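Local coordinates for ferric uptake regulation protein (Helicobacter pylori, PDB 2XIG) that probably acts as an iron-dependent global repressor, a homodimer that uses ferrous iron as cofactor to bind the operators of the genes it controls, at residues N69-E72 and F76-V79; D98-L103 and K107-A112. The protein carries 2 engineered substitutions. All blocks are in the same frame, centred on the assembly; numbering follows the deposited sequence.

Contact 1 (N69-E72 and F76-V79). Engineered in segment 76-79: Ser78 (natural residue Cys).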
loop_
_atom_site.group_PDB
_atom_site.type_symbol
_atom_site.label_atom_id
_atom_site.label_comp_id
_atom_site.label_asym_id
_atom_site.label_seq_id
_atom_site.Cartn_x
_atom_site.Cartn_y
_atom_site.Cartn_z
ATOM N N ASN C 69 9.729 -23.415 -5.940
ATOM C CA ASN C 69 11.037 -22.759 -5.939
ATOM C C ASN C 69 12.053 -23.478 -6.825
ATOM O O ASN C 69 12.806 -22.842 -7.554
ATOM C CB ASN C 69 11.572 -22.608 -4.515
ATOM C CG ASN C 69 10.803 -21.564 -3.710
ATOM O OD1 ASN C 69 10.333 -20.568 -4.257
ATOM N ND2 ASN C 69 10.676 -21.793 -2.406
ATOM N N PHE C 70 12.072 -24.802 -6.753
ATOM C CA PHE C 70 12.954 -25.589 -7.619
ATOM C C PHE C 70 12.598 -25.437 -9.097
ATOM O O PHE C 70 13.453 -25.134 -9.938
ATOM C CB PHE C 70 12.899 -27.073 -7.258
ATOM C CG PHE C 70 13.697 -27.944 -8.198
ATOM C CD1 PHE C 70 13.093 -28.547 -9.291
ATOM C CD2 PHE C 70 15.058 -28.124 -8.008
ATOM C CE1 PHE C 70 13.830 -29.334 -10.165
ATOM C CE2 PHE C 70 15.801 -28.913 -8.881
ATOM C CZ PHE C 70 15.184 -29.516 -9.958
ATOM N N LEU C 71 11.331 -25.682 -9.413
ATOM C CA LEU C 71 10.861 -25.607 -10.784
ATOM C C LEU C 71 11.135 -24.247 -11.385
ATOM O O LEU C 71 11.458 -24.137 -12.561
ATOM C CB LEU C 71 9.361 -25.908 -10.855
ATOM C CG LEU C 71 8.936 -27.339 -10.539
ATOM C CD1 LEU C 71 7.419 -27.414 -10.577
ATOM C CD2 LEU C 71 9.579 -28.350 -11.543
ATOM N N GLU C 72 10.995 -23.191 -10.585
ATOM C CA GLU C 72 11.185 -21.863 -11.128
ATOM C C GLU C 72 12.668 -21.562 -11.309
ATOM O O GLU C 72 13.071 -20.932 -12.287
ATOM C CB GLU C 72 10.498 -20.807 -10.252
ATOM C CG GLU C 72 11.422 -20.036 -9.345
ATOM C CD GLU C 72 11.680 -18.625 -9.834
ATOM O OE1 GLU C 72 11.817 -18.423 -11.056
ATOM O OE2 GLU C 72 11.728 -17.707 -8.986
ATOM N N PHE C 76 11.379 -24.379 -15.370
ATOM C CA PHE C 76 10.240 -25.181 -15.814
ATOM C C PHE C 76 8.949 -24.369 -15.738
ATOM O O PHE C 76 7.971 -24.667 -16.431
ATOM C CB PHE C 76 10.113 -26.468 -14.994
ATOM C CG PHE C 76 11.166 -27.496 -15.314
ATOM C CD1 PHE C 76 11.049 -28.297 -16.435
ATOM C CD2 PHE C 76 12.282 -27.644 -14.505
ATOM C CE1 PHE C 76 12.024 -29.239 -16.738
ATOM C CE2 PHE C 76 13.254 -28.577 -14.805
ATOM C CZ PHE C 76 13.126 -29.374 -15.929
ATOM N N ILE C 77 8.955 -23.354 -14.878
ATOM C CA ILE C 77 7.797 -22.486 -14.698
ATOM C C ILE C 77 8.265 -21.040 -14.575
ATOM O O ILE C 77 9.438 -20.793 -14.285
ATOM C CB ILE C 77 6.965 -22.889 -13.448
ATOM C CG1 ILE C 77 7.761 -22.653 -12.159
ATOM C CG2 ILE C 77 6.524 -24.340 -13.541
ATOM C CD1 ILE C 77 7.009 -23.044 -10.876
ATOM N N SER C 78 7.351 -20.097 -14.812
ATOM C CA SER C 78 7.618 -18.669 -14.675
ATOM C C SER C 78 6.737 -18.111 -13.566
ATOM O O SER C 78 5.609 -18.577 -13.376
ATOM C CB SER C 78 7.270 -17.930 -15.968
ATOM O OG SER C 78 7.704 -18.653 -17.106
ATOM N N VAL C 79 7.248 -17.102 -12.865
ATOM C CA VAL C 79 6.490 -16.414 -11.811
ATOM C C VAL C 79 6.168 -14.962 -12.193
ATOM O O VAL C 79 6.977 -14.270 -12.817
ATOM C CB VAL C 79 7.233 -16.465 -10.441
ATOM C CG1 VAL C 79 8.549 -15.695 -10.505
ATOM C CG2 VAL C 79 6.349 -15.934 -9.318
HETATM O O HOH W 1 11.611 -19.351 -14.648
#

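Contact 2 (D98-L103 and K107-A112). With ZN (zinc ion), chain L; ZN (zinc ion), chain N; ZN (zinc ion), chain M.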
loop_
_atom_site.group_PDB
_atom_site.type_symbol
_atom_site.label_atom_id
_atom_site.label_comp_id
_atom_site.label_asym_id
_atom_site.label_seq_id
_atom_site.Cartn_x
_atom_site.Cartn_y
_atom_site.Cartn_z
ATOM N N ASP C 98 3.752 -10.430 -22.193
ATOM C CA ASP C 98 3.782 -9.532 -21.054
ATOM C C ASP C 98 2.415 -9.560 -20.407
ATOM O O ASP C 98 1.553 -10.320 -20.843
ATOM C CB ASP C 98 4.147 -8.163 -21.557
ATOM C CG ASP C 98 5.444 -8.189 -22.339
ATOM O OD1 ASP C 98 6.484 -8.441 -21.714
ATOM O OD2 ASP C 98 5.415 -7.981 -23.571
ATOM N N HIS C 99 2.202 -8.751 -19.369
ATOM C CA HIS C 99 1.000 -8.942 -18.571
ATOM C C HIS C 99 0.229 -7.682 -18.254
ATOM O O HIS C 99 0.805 -6.657 -17.901
ATOM C CB HIS C 99 1.344 -9.627 -17.254
ATOM C CG HIS C 99 1.933 -10.987 -17.425
ATOM N ND1 HIS C 99 3.294 -11.201 -17.484
ATOM C CD2 HIS C 99 1.352 -12.202 -17.565
ATOM C CE1 HIS C 99 3.526 -12.491 -17.633
ATOM N NE2 HIS C 99 2.365 -13.119 -17.683
ATOM N N ILE C 100 -1.088 -7.802 -18.370
ATOM C CA ILE C 100 -2.024 -6.806 -17.875
ATOM C C ILE C 100 -2.663 -7.393 -16.613
ATOM O O ILE C 100 -3.044 -8.553 -16.592
ATOM C CB ILE C 100 -3.099 -6.529 -18.946
ATOM C CG1 ILE C 100 -2.491 -5.717 -20.091
ATOM C CG2 ILE C 100 -4.298 -5.801 -18.358
ATOM C CD1 ILE C 100 -3.233 -5.844 -21.412
ATOM N N ILE C 101 -2.767 -6.596 -15.557
ATOM C CA ILE C 101 -3.316 -7.079 -14.288
ATOM C C ILE C 101 -4.354 -6.092 -13.784
ATOM O O ILE C 101 -4.073 -4.904 -13.667
ATOM C CB ILE C 101 -2.216 -7.224 -13.202
ATOM C CG1 ILE C 101 -1.060 -8.100 -13.698
ATOM C CG2 ILE C 101 -2.805 -7.763 -11.895
ATOM C CD1 ILE C 101 0.108 -7.302 -14.225
ATOM N N CYS C 102 -5.558 -6.579 -13.494
ATOM C CA CYS C 102 -6.622 -5.722 -13.005
ATOM C C CYS C 102 -6.445 -5.457 -11.513
ATOM O O CYS C 102 -6.361 -6.387 -10.720
ATOM C CB CYS C 102 -7.996 -6.346 -13.251
ATOM S SG CYS C 102 -9.312 -5.292 -12.615
ATOM N N LEU C 103 -6.391 -4.183 -11.145
ATOM C CA LEU C 103 -6.193 -3.795 -9.752
ATOM C C LEU C 103 -7.383 -4.118 -8.861
ATOM O O LEU C 103 -7.259 -4.127 -7.636
ATOM C CB LEU C 103 -5.907 -2.300 -9.660
ATOM C CG LEU C 103 -4.552 -1.891 -10.219
ATOM C CD1 LEU C 103 -4.575 -0.433 -10.607
ATOM C CD2 LEU C 103 -3.446 -2.183 -9.207
ATOM N N LYS C 107 -7.515 -10.202 -12.069
ATOM C CA LYS C 107 -7.441 -10.926 -13.337
ATOM C C LYS C 107 -6.168 -10.584 -14.106
ATOM O O LYS C 107 -5.747 -9.430 -14.132
ATOM C CB LYS C 107 -8.666 -10.574 -14.182
ATOM C CG LYS C 107 -8.620 -11.009 -15.625
ATOM C CD LYS C 107 -9.773 -10.390 -16.397
ATOM C CE LYS C 107 -11.090 -10.706 -15.717
ATOM N NZ LYS C 107 -12.231 -10.035 -16.381
ATOM N N ILE C 108 -5.570 -11.587 -14.751
ATOM C CA ILE C 108 -4.362 -11.376 -15.544
ATOM C C ILE C 108 -4.663 -11.632 -17.007
ATOM O O ILE C 108 -5.261 -12.648 -17.361
ATOM C CB ILE C 108 -3.197 -12.280 -15.080
ATOM C CG1 ILE C 108 -2.766 -11.912 -13.658
ATOM C CG2 ILE C 108 -2.009 -12.177 -16.049
ATOM C CD1 ILE C 108 -2.053 -13.032 -12.930
ATOM N N ILE C 109 -4.271 -10.686 -17.852
ATOM C CA ILE C 109 -4.459 -10.808 -19.287
ATOM C C ILE C 109 -3.080 -10.818 -19.944
ATOM O O ILE C 109 -2.253 -9.956 -19.664
ATOM C CB ILE C 109 -5.301 -9.641 -19.842
ATOM C CG1 ILE C 109 -6.735 -9.716 -19.309
ATOM C CG2 ILE C 109 -5.302 -9.640 -21.365
ATOM C CD1 ILE C 109 -7.563 -8.488 -19.626
ATOM N N GLU C 110 -2.826 -11.810 -20.794
ATOM C CA GLU C 110 -1.541 -11.907 -21.483
ATOM C C GLU C 110 -1.580 -11.115 -22.783
ATOM O O GLU C 110 -2.615 -11.045 -23.432
ATOM C CB GLU C 110 -1.232 -13.369 -21.815
ATOM C CG GLU C 110 -1.236 -14.318 -20.625
ATOM C CD GLU C 110 -1.037 -15.772 -21.050
ATOM O OE1 GLU C 110 -0.906 -16.026 -22.264
ATOM O OE2 GLU C 110 -1.011 -16.658 -20.176
ATOM N N PHE C 111 -0.455 -10.527 -23.175
ATOM C CA PHE C 111 -0.394 -9.884 -24.482
ATOM C C PHE C 111 0.998 -9.958 -25.069
ATOM O O PHE C 111 1.987 -9.997 -24.348
ATOM C CB PHE C 111 -0.883 -8.422 -24.430
ATOM C CG PHE C 111 0.068 -7.470 -23.746
ATOM C CD1 PHE C 111 -0.020 -7.244 -22.381
ATOM C CD2 PHE C 111 1.042 -6.797 -24.469
ATOM C CE1 PHE C 111 0.842 -6.370 -21.744
ATOM C CE2 PHE C 111 1.907 -5.919 -23.845
ATOM C CZ PHE C 111 1.805 -5.704 -22.472
ATOM N N ALA C 112 1.056 -9.973 -26.394
ATOM C CA ALA C 112 2.314 -9.925 -27.112
ATOM C C ALA C 112 2.099 -8.955 -28.251
ATOM O O ALA C 112 1.361 -9.249 -29.184
ATOM C CB ALA C 112 2.681 -11.302 -27.648
HETATM ZN ZN ZN L . 1.977 -15.124 -18.192
HETATM ZN ZN ZN N . 7.474 -8.318 -24.040
HETATM ZN ZN ZN M . -11.200 -6.692 -12.963
#

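Contact 1 (N69-E72 and F76-V79)
The carbonyl oxygen of Leu71, near the end of helix 61-73, takes the amide of Phe76: Phe76 N to Leu71 O is 2.8 Å, with 151° at the hydrogen. The next amide leans on the same oxygen, weakly, Ile77 N lying 3.5 Å from Leu71 O. Apolar groups close in around this shared oxygen. Leu71 CD2 rests 4.0 Å from Phe76 CB, the side chains meeting at about a right angle, while the Ile77 tip CD1 stands 3.7 Å from Leu71 CB. Ile77 reaches that far because CG1 sits between its backbone N and carbonyl carbon (chi1 66°), which brings CG1 against the backbone of Glu72, 3.6 Å from Glu72 N, and leaves CD1 beside Leu71. A water bridges two carbonyls, 2.6 Å from Ile77 O and 3.2 Å from Glu72 O. Buried Leu71 (on Val32 and Val33) and Ile77 (on Leu36) pack against helix 27-38, where branched apolar chains fit. Partly exposed Glu72 keeps its carboxylate near Val79 and makes a long, weak ion pair with Arg87. The turn leads from helix 61-73, the last helix of the winged-helix DNA-binding domain as in other Fur proteins, into the wing of strands 77-82 and 86-91.

Contact 2 (D98-L103 and K107-A112)
Phe111 and Asp98 face each other as a hydrogen-bonded pair of an antiparallel hairpin, and their side chains meet on the face they share with Ile100 and Ile109. In Asp98, CB lies over one face of the Phe111 ring, offset toward its rim and 3.9 Å from the centroid, a CH-pi contact. CG, anti to the carbonyl carbon (chi1 -55°), carries the carboxylate on to a zinc ion, gripped by both oxygens: OD2 at 2.1 Å and OD1 at a looser 2.5 Å. The aspartate thus offers a methylene to the ring and a bidentate anion to the metal, whose site His96, Glu117 and His134 complete. Ile100 CD1 comes to 3.6 Å from Phe111 CD1, the side chains crossing at about a right angle. Ile100 and Ile109 exchange two backbone hydrogen bonds, Ile100 N to Ile109 O and Ile109 N to Ile100 O, each 2.8 Å, and Cys102 N closes the ladder on Lys107 O. Beta-branched isoleucines suit these extended strands, and Ile100 and Ile109 meet CB to CB at 3.9 Å where Tyr127 of a neighbouring subunit packs. On the other face His99 turns its NE2 to a second zinc ion at 2.1 Å, with Ile108 CG2 beside its CD2; Glu110, near this metal, pairs its carboxylate with Lys94. Cys102 SG, anti to its amide nitrogen (chi1 179°), binds a third zinc ion with Cys105, Cys142 and Cys145. Strand 130-141 runs parallel along the far edge of strand 98-102, with Met136 and Met138 touching Phe111, while Leu80 of strand 77-82 meets His99 and Ile108.

By analogy with relatives, contact 1 lies in the DNA-binding part of the chain and contact 2 in the dimerization part, and they follow one another in sequence. Their centres lie about 19 Å apart and their nearest atoms about 6 Å apart, without touching. The zinc ion held by His99 of contact 2 together with His42, Glu90 and His97 lies between them. Contact 1 reaches it indirectly, through the backbone pairing of Ser78 with Glu90: the side chain of Val79 is about 9 Å from this zinc, and that of Ile77 about 6 Å from that of Glu90. This metal site therefore straddles the two parts, consistent with metal binding setting their relative orientation.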